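PDB 3K25: Slr1438 protein from Synechocystis sp., which is of uncertain function but belongs to the aldose 1-epimerase family, and so probably binds carbohydrate and may act as a sugar isomerase. Local coordinates for residues Pro29-Leu34 and Glu51-Pro56; Ile64-Pro69 and Leu132-Gln137; Leu143-Arg148 and Leu161-Tyr166; Ile229-Ser234 and Leu251-Trp256. All coordinates share one frame; numbering follows the deposited sequence.

Contact 1 (Pro29-Leu34 and Glu51-Pro56); sequences PGRGGL and ERFQDP
Arg31 and Phe53 meet through a cation-pi interaction. CZ of Arg31 lies 4.2 Å from the centroid of the Phe53 ring and 29° off the ring normal, so the charge sits off-centre, and the guanidinium and ring planes are inclined by 38° instead of lying flat together. A chain bent at chi2 and chi3 folds the guanidinium over this face. Next to the charge, Arg31 NH2 comes 2.9 Å from Phe53 O. The apolar part is modest: Arg31 CG reaches to 3.8 Å from Phe53 CZ, and Leu34 CD2 lies 4.0 Å from Phe53 CE2, while Phe48 meets the same ring edge-to-face. Pro56 borders the guanidinium, its CB 4.0 Å from Arg31 NH2. Within 29-34 the backbone bond from Gly33 N to Pro29 O, 3.1 Å, closes a tight reversal. That reversal joins the antiparallel neighbours 23-28 and 34-40, so the contact packs a beta-hairpin turn of the four-stranded antiparallel sheet against the loop that follows strand 43-44.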
loop_
_atom_site.group_PDB
_atom_site.type_symbol
_atom_site.label_atom_id
_atom_site.label_comp_id
_atom_site.label_asym_id
_atom_site.label_seq_id
_atom_site.Cartn_x
_atom_site.Cartn_y
_atom_site.Cartn_z
ATOM N N PRO A 29 -12.469 2.659 -6.025
ATOM C CA PRO A 29 -12.503 1.199 -6.200
ATOM C C PRO A 29 -12.178 0.581 -7.560
ATOM O O PRO A 29 -11.594 -0.491 -7.622
ATOM C CB PRO A 29 -13.910 0.833 -5.730
ATOM C CG PRO A 29 -14.693 2.081 -5.990
ATOM C CD PRO A 29 -13.763 3.142 -5.518
ATOM N N GLY A 30 -12.569 1.242 -8.643
ATOM C CA GLY A 30 -12.289 0.714 -9.968
ATOM C C GLY A 30 -10.815 0.780 -10.342
ATOM O O GLY A 30 -10.392 0.146 -11.313
ATOM N N ARG A 31 -10.035 1.546 -9.578
ATOM C CA ARG A 31 -8.604 1.692 -9.821
ATOM C C ARG A 31 -7.770 0.976 -8.774
ATOM O O ARG A 31 -6.858 1.567 -8.199
ATOM C CB ARG A 31 -8.189 3.161 -9.805
ATOM C CG ARG A 31 -8.777 3.997 -10.891
ATOM C CD ARG A 31 -8.336 3.551 -12.256
ATOM N NE ARG A 31 -7.965 4.718 -13.047
ATOM C CZ ARG A 31 -6.767 5.280 -13.001
ATOM N NH1 ARG A 31 -5.840 4.763 -12.215
ATOM N NH2 ARG A 31 -6.507 6.369 -13.711
ATOM N N GLY A 32 -8.089 -0.281 -8.505
ATOM C CA GLY A 32 -7.325 -1.030 -7.527
ATOM C C GLY A 32 -7.760 -0.894 -6.079
ATOM O O GLY A 32 -6.954 -1.144 -5.191
ATOM N N GLY A 33 -9.018 -0.533 -5.830
ATOM C CA GLY A 33 -9.489 -0.375 -4.456
ATOM C C GLY A 33 -8.569 0.593 -3.735
ATOM O O GLY A 33 -8.220 0.418 -2.570
ATOM N N LEU A 34 -8.198 1.638 -4.464
ATOM C CA LEU A 34 -7.267 2.652 -4.019
ATOM C C LEU A 34 -7.772 3.856 -3.234
ATOM O O LEU A 34 -8.720 4.533 -3.643
ATOM C CB LEU A 34 -6.495 3.171 -5.248
ATOM C CG LEU A 34 -5.524 4.345 -5.070
ATOM C CD1 LEU A 34 -4.319 3.882 -4.248
ATOM C CD2 LEU A 34 -5.073 4.871 -6.424
ATOM N N GLU A 51 -2.714 14.990 -11.756
ATOM C CA GLU A 51 -2.524 15.049 -13.194
ATOM C C GLU A 51 -2.171 13.687 -13.754
ATOM O O GLU A 51 -2.775 13.217 -14.715
ATOM C CB GLU A 51 -1.427 16.045 -13.524
ATOM C CG GLU A 51 -1.876 17.471 -13.382
ATOM C CD GLU A 51 -0.736 18.390 -13.044
ATOM O OE1 GLU A 51 -0.326 18.394 -11.862
ATOM O OE2 GLU A 51 -0.245 19.092 -13.958
ATOM N N ARG A 52 -1.185 13.051 -13.141
ATOM C CA ARG A 52 -0.755 11.737 -13.586
ATOM C C ARG A 52 -1.917 10.743 -13.545
ATOM O O ARG A 52 -2.093 9.948 -14.470
ATOM C CB ARG A 52 0.381 11.245 -12.700
ATOM C CG ARG A 52 1.020 9.958 -13.152
ATOM C CD ARG A 52 1.957 9.462 -12.076
ATOM N NE ARG A 52 2.596 8.204 -12.438
ATOM C CZ ARG A 52 3.616 8.096 -13.283
ATOM N NH1 ARG A 52 4.121 9.181 -13.858
ATOM N NH2 ARG A 52 4.128 6.901 -13.553
ATOM N N PHE A 53 -2.713 10.807 -12.478
ATOM C CA PHE A 53 -3.851 9.908 -12.289
ATOM C C PHE A 53 -4.867 10.019 -13.425
ATOM O O PHE A 53 -5.818 9.226 -13.513
ATOM C CB PHE A 53 -4.547 10.217 -10.959
ATOM C CG PHE A 53 -5.507 9.145 -10.502
ATOM C CD1 PHE A 53 -6.842 9.451 -10.261
ATOM C CD2 PHE A 53 -5.058 7.842 -10.260
ATOM C CE1 PHE A 53 -7.728 8.481 -9.777
ATOM C CE2 PHE A 53 -5.924 6.856 -9.776
ATOM C CZ PHE A 53 -7.264 7.175 -9.531
ATOM N N GLN A 54 -4.659 11.001 -14.294
ATOM C CA GLN A 54 -5.566 11.222 -15.405
ATOM C C GLN A 54 -5.312 10.275 -16.577
ATOM O O GLN A 54 -6.258 9.860 -17.238
ATOM C CB GLN A 54 -5.493 12.685 -15.828
ATOM C CG GLN A 54 -5.693 13.623 -14.639
ATOM C CD GLN A 54 -6.929 14.490 -14.754
ATOM O OE1 GLN A 54 -6.904 15.540 -15.400
ATOM N NE2 GLN A 54 -8.022 14.054 -14.131
ATOM N N ASP A 55 -4.056 9.925 -16.845
ATOM C CA ASP A 55 -3.783 8.974 -17.925
ATOM C C ASP A 55 -3.960 7.600 -17.279
ATOM O O ASP A 55 -3.078 7.114 -16.574
ATOM C CB ASP A 55 -2.355 9.114 -18.452
ATOM C CG ASP A 55 -2.061 8.143 -19.590
ATOM O OD1 ASP A 55 -2.539 6.985 -19.522
ATOM O OD2 ASP A 55 -1.348 8.532 -20.547
ATOM N N PRO A 56 -5.102 6.949 -17.528
ATOM C CA PRO A 56 -5.369 5.638 -16.943
ATOM C C PRO A 56 -4.284 4.590 -17.136
ATOM O O PRO A 56 -4.326 3.545 -16.492
ATOM C CB PRO A 56 -6.692 5.243 -17.587
ATOM C CG PRO A 56 -6.573 5.843 -18.940
ATOM C CD PRO A 56 -6.039 7.219 -18.632
#

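Contact 2 (Ile64-Pro69 and Leu132-Gln137); sequences IPILFP and LVFSYQ
Ile66 and Phe68 pack against Leu132, Phe134 and Tyr136 in a buried, wholly side-chain contact between two stacked beta sheets, near the centre of the chain. The spacing supports this: the CA atoms of Ile66 and Phe134 are 10.5 Å apart, and no hydrogen bond crosses. One piece is a CH-pi contact. Leu132 CD2 stands 3.8 Å from the centroid of the Phe68 ring and only 12° off its normal, while CB of Pro69, the residue after a cis peptide bond, covers the opposite face. A chi1 of 173°, which sets CG trans to N, turns the Phe68 ring to the leucine, whose other methyl, CD1, lies 3.7 Å from Phe68 CZ. Such layering is that of the beta-sandwich of the galactose mutarotase-like proteins: short strand 66-67 pairs with 157-168 in one layer, and strand 130-139 runs in the other. Ile66 uses two of its carbons, CG2 and CD1, each 3.8 Å from Phe134 CE2, and the two side chains slide past each other. Ile66 CD1 also comes 3.6 Å from Tyr136 OH, a hydroxyl held by a weak hydrogen bond to Gly33 O. Strand alternation takes Ser135 and Gln137 off this interface, where Gln137 NE2 donates to Ser135 OG over 3.2 Å, with Ser135 OG 25° out of the amide plane.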
loop_
_atom_site.group_PDB
_atom_site.type_symbol
_atom_site.label_atom_id
_atom_site.label_comp_id
_atom_site.label_asym_id
_atom_site.label_seq_id
_atom_site.Cartn_x
_atom_site.Cartn_y
_atom_site.Cartn_z
ATOM N N ILE A 64 -2.622 5.113 -1.546
ATOM C CA ILE A 64 -2.187 3.885 -0.911
ATOM C C ILE A 64 -2.348 2.659 -1.811
ATOM O O ILE A 64 -3.304 1.886 -1.680
ATOM C CB ILE A 64 -2.950 3.673 0.402
ATOM C CG1 ILE A 64 -2.904 4.959 1.229
ATOM C CG2 ILE A 64 -2.302 2.549 1.201
ATOM C CD1 ILE A 64 -3.743 4.913 2.474
ATOM N N PRO A 65 -1.420 2.478 -2.761
ATOM C CA PRO A 65 -1.499 1.322 -3.659
ATOM C C PRO A 65 -1.353 -0.019 -2.917
ATOM O O PRO A 65 -0.664 -0.126 -1.892
ATOM C CB PRO A 65 -0.361 1.580 -4.647
ATOM C CG PRO A 65 -0.339 3.105 -4.729
ATOM C CD PRO A 65 -0.448 3.470 -3.263
ATOM N N ILE A 66 -2.030 -1.032 -3.446
ATOM C CA ILE A 66 -2.030 -2.372 -2.878
ATOM C C ILE A 66 -1.119 -3.277 -3.692
ATOM O O ILE A 66 -1.208 -3.307 -4.924
ATOM C CB ILE A 66 -3.463 -2.935 -2.895
ATOM C CG1 ILE A 66 -4.359 -2.029 -2.050
ATOM C CG2 ILE A 66 -3.486 -4.376 -2.397
ATOM C CD1 ILE A 66 -5.824 -2.353 -2.164
ATOM N N LEU A 67 -0.253 -4.021 -3.002
ATOM C CA LEU A 67 0.685 -4.934 -3.664
ATOM C C LEU A 67 0.283 -6.399 -3.437
ATOM O O LEU A 67 0.382 -6.915 -2.307
ATOM C CB LEU A 67 2.110 -4.688 -3.140
ATOM C CG LEU A 67 2.492 -3.221 -2.848
ATOM C CD1 LEU A 67 3.908 -3.178 -2.299
ATOM C CD2 LEU A 67 2.373 -2.362 -4.098
ATOM N N PHE A 68 -0.155 -7.069 -4.507
ATOM C CA PHE A 68 -0.591 -8.472 -4.430
ATOM C C PHE A 68 -0.653 -9.106 -5.829
ATOM O O PHE A 68 -1.112 -8.478 -6.779
ATOM C CB PHE A 68 -1.981 -8.530 -3.782
ATOM C CG PHE A 68 -2.608 -9.897 -3.791
ATOM C CD1 PHE A 68 -2.403 -10.784 -2.734
ATOM C CD2 PHE A 68 -3.427 -10.294 -4.846
ATOM C CE1 PHE A 68 -3.013 -12.033 -2.730
ATOM C CE2 PHE A 68 -4.030 -11.539 -4.848
ATOM C CZ PHE A 68 -3.826 -12.411 -3.786
ATOM N N PRO A 69 -0.235 -10.373 -5.974
ATOM C CA PRO A 69 0.296 -11.320 -4.993
ATOM C C PRO A 69 1.801 -11.228 -4.709
ATOM O O PRO A 69 2.382 -12.174 -4.198
ATOM C CB PRO A 69 -0.097 -12.666 -5.585
ATOM C CG PRO A 69 0.111 -12.422 -7.062
ATOM C CD PRO A 69 -0.502 -11.050 -7.262
ATOM N N LEU A 132 -10.143 -11.525 -2.259
ATOM C CA LEU A 132 -9.773 -10.551 -1.249
ATOM C C LEU A 132 -10.923 -9.621 -0.920
ATOM O O LEU A 132 -11.593 -9.124 -1.823
ATOM C CB LEU A 132 -8.601 -9.697 -1.748
ATOM C CG LEU A 132 -7.148 -10.163 -1.690
ATOM C CD1 LEU A 132 -7.019 -11.636 -2.010
ATOM C CD2 LEU A 132 -6.349 -9.308 -2.677
ATOM N N VAL A 133 -11.158 -9.403 0.369
ATOM C CA VAL A 133 -12.178 -8.461 0.805
ATOM C C VAL A 133 -11.457 -7.560 1.798
ATOM O O VAL A 133 -10.995 -8.015 2.846
ATOM C CB VAL A 133 -13.394 -9.133 1.510
ATOM C CG1 VAL A 133 -14.200 -9.969 0.518
ATOM C CG2 VAL A 133 -12.919 -9.984 2.650
ATOM N N PHE A 134 -11.322 -6.288 1.445
ATOM C CA PHE A 134 -10.647 -5.336 2.311
ATOM C C PHE A 134 -11.692 -4.408 2.878
ATOM O O PHE A 134 -12.656 -4.041 2.197
ATOM C CB PHE A 134 -9.607 -4.505 1.534
ATOM C CG PHE A 134 -8.352 -5.264 1.154
ATOM C CD1 PHE A 134 -8.303 -6.664 1.214
ATOM C CD2 PHE A 134 -7.230 -4.577 0.686
ATOM C CE1 PHE A 134 -7.159 -7.357 0.809
ATOM C CE2 PHE A 134 -6.080 -5.262 0.280
ATOM C CZ PHE A 134 -6.041 -6.650 0.338
ATOM N N SER A 135 -11.496 -4.036 4.135
ATOM C CA SER A 135 -12.413 -3.141 4.809
ATOM C C SER A 135 -11.637 -1.882 5.163
ATOM O O SER A 135 -10.609 -1.940 5.841
ATOM C CB SER A 135 -12.959 -3.808 6.078
ATOM O OG SER A 135 -13.860 -2.959 6.771
ATOM N N TYR A 136 -12.114 -0.744 4.676
ATOM C CA TYR A 136 -11.467 0.520 4.973
ATOM C C TYR A 136 -12.363 1.230 5.975
ATOM O O TYR A 136 -13.525 1.508 5.694
ATOM C CB TYR A 136 -11.313 1.358 3.711
ATOM C CG TYR A 136 -10.644 0.644 2.559
ATOM C CD1 TYR A 136 -11.285 -0.401 1.903
ATOM C CD2 TYR A 136 -9.394 1.049 2.089
ATOM C CE1 TYR A 136 -10.715 -1.017 0.808
ATOM C CE2 TYR A 136 -8.811 0.435 0.986
ATOM C CZ TYR A 136 -9.484 -0.594 0.348
ATOM O OH TYR A 136 -8.963 -1.170 -0.792
ATOM N N GLN A 137 -11.810 1.503 7.151
ATOM C CA GLN A 137 -12.539 2.156 8.234
ATOM C C GLN A 137 -11.860 3.459 8.597
ATOM O O GLN A 137 -10.672 3.485 8.898
ATOM C CB GLN A 137 -12.591 1.220 9.436
ATOM C CG GLN A 137 -13.058 -0.156 9.021
ATOM C CD GLN A 137 -12.857 -1.201 10.080
ATOM O OE1 GLN A 137 -12.176 -0.974 11.076
ATOM N NE2 GLN A 137 -13.439 -2.369 9.862
#

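Contact 3 (Leu143-Arg148 and Leu161-Tyr166); sequences LRIEQR and LGFHPY
In the beta-sandwich of this aldose 1-epimerase relative, strands 142-151 and 157-168 follow one another in sequence yet belong to different layers, and Phe163 reaches across from one layer to pack against Ile145 and Gln147. The CA atoms of Ile145 and Phe163 are 9.7 Å apart and no hydrogen bond spans the pair, as expected for sheet-on-sheet packing. The far end of the phenyl ring does the touching. Ile145 CD1 is 3.9 Å from Phe163 CE1, approaching at a slant. On the CZ side, Gln147 CG lies at the ring edge, in its plane, 3.6 Å from Phe163 CZ. A bend at chi2 (82°) then turns the amide of Gln147 back beside the ring, the two planes 57° apart, with NE2 3.5 Å from Phe163 CZ. The polar end of this buried glutamine is tied down by Tyr237 OH, hydrogen-bonded to Gln147 OE1. Leu161 extends the apolar patch through CD2, 4.0 Å from Gln147 CG. Other residues of 143-148 serve the reverse side of the strand: Arg144 NE and Glu146 OE2 form a salt bridge of 3.1 Å, close to the guanidinium plane and on the anti side of the carboxylate.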
loop_
_atom_site.group_PDB
_atom_site.type_symbol
_atom_site.label_atom_id
_atom_site.label_comp_id
_atom_site.label_asym_id
_atom_site.label_seq_id
_atom_site.Cartn_x
_atom_site.Cartn_y
_atom_site.Cartn_z
ATOM N N LEU A 143 -6.788 5.722 9.850
ATOM C CA LEU A 143 -7.327 4.887 8.784
ATOM C C LEU A 143 -6.863 3.466 9.013
ATOM O O LEU A 143 -5.659 3.198 9.092
ATOM C CB LEU A 143 -6.843 5.339 7.410
ATOM C CG LEU A 143 -7.289 4.373 6.311
ATOM C CD1 LEU A 143 -8.766 4.061 6.424
ATOM C CD2 LEU A 143 -6.970 4.990 4.980
ATOM N N ARG A 144 -7.823 2.558 9.115
ATOM C CA ARG A 144 -7.533 1.149 9.340
ATOM C C ARG A 144 -8.060 0.369 8.152
ATOM O O ARG A 144 -9.173 0.611 7.688
ATOM C CB ARG A 144 -8.232 0.656 10.618
ATOM C CG ARG A 144 -7.886 -0.773 11.011
ATOM C CD ARG A 144 -8.775 -1.296 12.148
ATOM N NE ARG A 144 -8.260 -2.539 12.733
ATOM C CZ ARG A 144 -7.102 -2.624 13.386
ATOM N NH1 ARG A 144 -6.346 -1.538 13.537
ATOM N NH2 ARG A 144 -6.697 -3.788 13.890
ATOM N N ILE A 145 -7.254 -0.551 7.643
ATOM C CA ILE A 145 -7.681 -1.373 6.524
ATOM C C ILE A 145 -7.543 -2.798 7.002
ATOM O O ILE A 145 -6.508 -3.187 7.548
ATOM C CB ILE A 145 -6.819 -1.162 5.272
ATOM C CG1 ILE A 145 -6.614 0.331 5.023
ATOM C CG2 ILE A 145 -7.525 -1.771 4.065
ATOM C CD1 ILE A 145 -5.893 0.647 3.737
ATOM N N GLU A 146 -8.606 -3.567 6.832
ATOM C CA GLU A 146 -8.599 -4.945 7.272
ATOM C C GLU A 146 -8.710 -5.825 6.048
ATOM O O GLU A 146 -9.517 -5.570 5.148
ATOM C CB GLU A 146 -9.754 -5.184 8.246
ATOM C CG GLU A 146 -9.745 -4.197 9.407
ATOM C CD GLU A 146 -10.775 -4.516 10.475
ATOM O OE1 GLU A 146 -11.960 -4.734 10.130
ATOM O OE2 GLU A 146 -10.395 -4.537 11.669
ATOM N N GLN A 147 -7.884 -6.863 6.014
ATOM C CA GLN A 147 -7.869 -7.751 4.871
ATOM C C GLN A 147 -8.183 -9.181 5.234
ATOM O O GLN A 147 -7.863 -9.641 6.327
ATOM C CB GLN A 147 -6.486 -7.742 4.195
ATOM C CG GLN A 147 -5.793 -6.384 4.069
ATOM C CD GLN A 147 -5.070 -5.982 5.347
ATOM O OE1 GLN A 147 -4.350 -6.785 5.935
ATOM N NE2 GLN A 147 -5.249 -4.733 5.776
ATOM N N ARG A 148 -8.829 -9.867 4.297
ATOM C CA ARG A 148 -9.119 -11.284 4.423
ATOM C C ARG A 148 -8.615 -11.811 3.083
ATOM O O ARG A 148 -9.111 -11.425 2.026
ATOM C CB ARG A 148 -10.614 -11.578 4.581
ATOM C CG ARG A 148 -10.891 -13.064 4.835
ATOM C CD ARG A 148 -12.374 -13.383 5.026
ATOM N NE ARG A 148 -13.184 -12.927 3.896
ATOM C CZ ARG A 148 -14.469 -13.217 3.711
ATOM N NH1 ARG A 148 -15.115 -13.981 4.582
ATOM N NH2 ARG A 148 -15.115 -12.737 2.654
ATOM N N LEU A 161 1.534 -9.634 0.305
ATOM C CA LEU A 161 0.593 -8.532 0.329
ATOM C C LEU A 161 1.280 -7.304 0.909
ATOM O O LEU A 161 1.987 -7.395 1.913
ATOM C CB LEU A 161 -0.643 -8.893 1.169
ATOM C CG LEU A 161 -1.653 -7.747 1.333
ATOM C CD1 LEU A 161 -2.006 -7.165 -0.045
ATOM C CD2 LEU A 161 -2.893 -8.237 2.050
ATOM N N GLY A 162 1.078 -6.156 0.274
ATOM C CA GLY A 162 1.695 -4.944 0.775
ATOM C C GLY A 162 0.894 -3.680 0.532
ATOM O O GLY A 162 0.061 -3.603 -0.377
ATOM N N PHE A 163 1.139 -2.677 1.363
ATOM C CA PHE A 163 0.462 -1.395 1.228
ATOM C C PHE A 163 1.578 -0.400 0.997
ATOM O O PHE A 163 2.601 -0.423 1.690
ATOM C CB PHE A 163 -0.360 -1.083 2.483
ATOM C CG PHE A 163 -1.590 -1.956 2.621
ATOM C CD1 PHE A 163 -2.806 -1.561 2.074
ATOM C CD2 PHE A 163 -1.515 -3.198 3.248
ATOM C CE1 PHE A 163 -3.934 -2.391 2.147
ATOM C CE2 PHE A 163 -2.629 -4.037 3.328
ATOM C CZ PHE A 163 -3.842 -3.632 2.775
ATOM N N HIS A 164 1.372 0.465 0.012
ATOM C CA HIS A 164 2.371 1.428 -0.412
ATOM C C HIS A 164 1.942 2.882 -0.165
ATOM O O HIS A 164 1.946 3.706 -1.085
ATOM C CB HIS A 164 2.609 1.155 -1.905
ATOM C CG HIS A 164 3.760 1.893 -2.502
ATOM N ND1 HIS A 164 4.612 1.307 -3.413
ATOM C CD2 HIS A 164 4.157 3.183 -2.390
ATOM C CE1 HIS A 164 5.481 2.207 -3.841
ATOM N NE2 HIS A 164 5.227 3.353 -3.235
ATOM N N PRO A 165 1.598 3.227 1.083
ATOM C CA PRO A 165 1.173 4.605 1.365
ATOM C C PRO A 165 2.194 5.697 1.047
ATOM O O PRO A 165 3.381 5.579 1.368
ATOM C CB PRO A 165 0.833 4.566 2.854
ATOM C CG PRO A 165 1.855 3.600 3.387
ATOM C CD PRO A 165 1.808 2.476 2.337
ATOM N N TYR A 166 1.708 6.761 0.414
ATOM C CA TYR A 166 2.521 7.927 0.075
ATOM C C TYR A 166 2.142 9.040 1.052
ATOM O O TYR A 166 1.170 9.761 0.815
ATOM C CB TYR A 166 2.204 8.414 -1.333
ATOM C CG TYR A 166 2.693 7.528 -2.444
ATOM C CD1 TYR A 166 3.815 7.878 -3.186
ATOM C CD2 TYR A 166 2.002 6.371 -2.792
ATOM C CE1 TYR A 166 4.235 7.112 -4.253
ATOM C CE2 TYR A 166 2.410 5.588 -3.860
ATOM C CZ TYR A 166 3.528 5.966 -4.593
ATOM O OH TYR A 166 3.923 5.222 -5.685
#

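Contact 4 (Ile229-Ser234 and Leu251-Trp256); sequences IEVSFS and LCLEPW
Val231 is the first residue of 229-234 to make close contact with 251-256, and it does so with both methyls. CG1 is anti to the backbone N (chi1 -174°), which splits the two branches between two partners: CG2 lies 3.9 Å from Leu253 CD2 and 3.8 Å from Leu253 O, whereas CG1 reaches to 4.2 Å from Pro255 CD. The valine and leucine side chains slide past each other in opposite directions. Ser232, next along, points away from 251-256; on that side of the sheet it touches Trp281 and Asn283 of strand 276-287. The two strands meet as members of facing layers of the beta-sandwich, not as hydrogen-bonded neighbours: the axes of the segments 229-233 and 251-256 approach to 8.2 Å with an angle of only 6° between directions, so they run parallel in facing layers, with no hydrogen bond between them. Phe233 follows on the inner side, its CD1 4.3 Å from Pro255 CB in a slanted approach. Pro255 thus meets two residues of the facing strand, Val231 and Phe233. Beyond it Ser234 leaves the strand, its OG bonded to Trp281 N. On the reverse side of 251-256, Glu254 points away from 229-234, and its OE2 accepts a hydrogen bond of 3.0 Å from Trp256 NE1, donated at an N-H...O angle of 139°.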
loop_
_atom_site.group_PDB
_atom_site.type_symbol
_atom_site.label_atom_id
_atom_site.label_comp_id
_atom_site.label_asym_id
_atom_site.label_seq_id
_atom_site.Cartn_x
_atom_site.Cartn_y
_atom_site.Cartn_z
ATOM N N ILE A 229 3.182 10.624 11.905
ATOM C CA ILE A 229 2.424 9.624 11.175
ATOM C C ILE A 229 2.966 8.257 11.561
ATOM O O ILE A 229 4.123 7.945 11.280
ATOM C CB ILE A 229 2.590 9.835 9.667
ATOM C CG1 ILE A 229 1.933 11.154 9.267
ATOM C CG2 ILE A 229 2.007 8.668 8.909
ATOM C CD1 ILE A 229 2.034 11.473 7.787
ATOM N N GLU A 230 2.131 7.449 12.209
ATOM C CA GLU A 230 2.537 6.114 12.647
ATOM C C GLU A 230 1.865 4.958 11.907
ATOM O O GLU A 230 0.647 4.945 11.715
ATOM C CB GLU A 230 2.272 5.944 14.143
ATOM C CG GLU A 230 2.483 4.518 14.634
ATOM C CD GLU A 230 1.758 4.239 15.935
ATOM O OE1 GLU A 230 0.528 4.487 15.995
ATOM O OE2 GLU A 230 2.415 3.767 16.891
ATOM N N VAL A 231 2.677 3.973 11.532
ATOM C CA VAL A 231 2.204 2.792 10.825
ATOM C C VAL A 231 2.275 1.550 11.715
ATOM O O VAL A 231 3.357 1.162 12.162
ATOM C CB VAL A 231 3.059 2.525 9.570
ATOM C CG1 VAL A 231 2.464 1.387 8.779
ATOM C CG2 VAL A 231 3.150 3.781 8.720
ATOM N N SER A 232 1.131 0.931 11.979
ATOM C CA SER A 232 1.110 -0.274 12.796
ATOM C C SER A 232 0.547 -1.396 11.927
ATOM O O SER A 232 -0.095 -1.123 10.912
ATOM C CB SER A 232 0.264 -0.058 14.051
ATOM O OG SER A 232 -1.067 0.286 13.725
ATOM N N PHE A 233 0.776 -2.652 12.312
ATOM C CA PHE A 233 0.318 -3.774 11.488
ATOM C C PHE A 233 0.252 -5.142 12.161
ATOM O O PHE A 233 1.007 -5.435 13.089
ATOM C CB PHE A 233 1.231 -3.891 10.263
ATOM C CG PHE A 233 2.675 -3.549 10.550
ATOM C CD1 PHE A 233 3.087 -2.212 10.642
ATOM C CD2 PHE A 233 3.620 -4.556 10.743
ATOM C CE1 PHE A 233 4.410 -1.883 10.919
ATOM C CE2 PHE A 233 4.960 -4.232 11.025
ATOM C CZ PHE A 233 5.352 -2.895 11.111
ATOM N N SER A 234 -0.649 -5.986 11.666
ATOM C CA SER A 234 -0.794 -7.338 12.192
ATOM C C SER A 234 0.459 -8.164 11.813
ATOM O O SER A 234 1.254 -7.749 10.959
ATOM C CB SER A 234 -2.075 -7.981 11.644
ATOM O OG SER A 234 -1.979 -8.270 10.258
ATOM N N LEU A 251 6.766 10.625 1.485
ATOM C CA LEU A 251 7.643 9.670 2.142
ATOM C C LEU A 251 6.836 8.397 2.362
ATOM O O LEU A 251 5.841 8.399 3.081
ATOM C CB LEU A 251 8.131 10.218 3.486
ATOM C CG LEU A 251 9.032 9.298 4.313
ATOM C CD1 LEU A 251 10.286 8.966 3.534
ATOM C CD2 LEU A 251 9.386 9.974 5.622
ATOM N N CYS A 252 7.258 7.313 1.724
ATOM C CA CYS A 252 6.563 6.040 1.858
ATOM C C CYS A 252 7.155 5.188 2.988
ATOM O O CYS A 252 8.346 4.905 3.014
ATOM C CB CYS A 252 6.629 5.256 0.533
ATOM S SG CYS A 252 5.929 6.085 -0.952
ATOM N N LEU A 253 6.313 4.810 3.936
ATOM C CA LEU A 253 6.711 3.959 5.047
ATOM C C LEU A 253 5.751 2.801 4.815
ATOM O O LEU A 253 4.625 2.813 5.306
ATOM C CB LEU A 253 6.422 4.653 6.377
ATOM C CG LEU A 253 7.102 4.034 7.595
ATOM C CD1 LEU A 253 8.583 3.921 7.320
ATOM C CD2 LEU A 253 6.857 4.888 8.831
ATOM N N GLU A 254 6.202 1.810 4.055
ATOM C CA GLU A 254 5.350 0.699 3.658
ATOM C C GLU A 254 5.490 -0.685 4.301
ATOM O O GLU A 254 6.580 -1.265 4.358
ATOM C CB GLU A 254 5.456 0.531 2.133
ATOM C CG GLU A 254 6.092 1.711 1.417
ATOM C CD GLU A 254 6.556 1.364 0.017
ATOM O OE1 GLU A 254 7.216 2.211 -0.635
ATOM O OE2 GLU A 254 6.259 0.241 -0.439
ATOM N N PRO A 255 4.366 -1.239 4.777
ATOM C CA PRO A 255 4.343 -2.562 5.402
ATOM C C PRO A 255 4.158 -3.647 4.328
ATOM O O PRO A 255 3.187 -3.617 3.576
ATOM C CB PRO A 255 3.152 -2.466 6.354
ATOM C CG PRO A 255 2.214 -1.581 5.605
ATOM C CD PRO A 255 3.122 -0.501 5.067
ATOM N N TRP A 256 5.101 -4.584 4.260
ATOM C CA TRP A 256 5.076 -5.692 3.293
ATOM C C TRP A 256 5.072 -7.009 4.044
ATOM O O TRP A 256 5.782 -7.154 5.046
ATOM C CB TRP A 256 6.327 -5.676 2.413
ATOM C CG TRP A 256 6.386 -4.591 1.395
ATOM C CD1 TRP A 256 5.626 -3.451 1.344
ATOM C CD2 TRP A 256 7.296 -4.515 0.294
ATOM N NE1 TRP A 256 6.011 -2.676 0.279
ATOM C CE2 TRP A 256 7.034 -3.305 -0.382
ATOM C CE3 TRP A 256 8.309 -5.355 -0.188
ATOM C CZ2 TRP A 256 7.749 -2.913 -1.513
ATOM C CZ3 TRP A 256 9.020 -4.963 -1.313
ATOM C CH2 TRP A 256 8.736 -3.753 -1.962
#

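Overall arrangement
Contacts 2, 3 and 4 are buried and apolar in the main, and all three join the same two large antiparallel sheets. Contacts 2 and 3, with centres about 5 Å apart, share elements directly: strands 130-139 and 142-151 are neighbours in one sheet, 66-67 and 157-168 in the other. Contact 4 extends the same interface, since 157-168 also pairs with 250-256, and its CA atoms come closer (7.4 Å between Val231 CA and Leu253 CA). Contact 1 differs: partly exposed, built on a cation-pi pair, and formed where a turn of the separate four-stranded sheet meets the loop running from 43-44 to 66-67. It still touches contact 2, where Leu34 CD1 packs against Pro65 N at 3.5 Å.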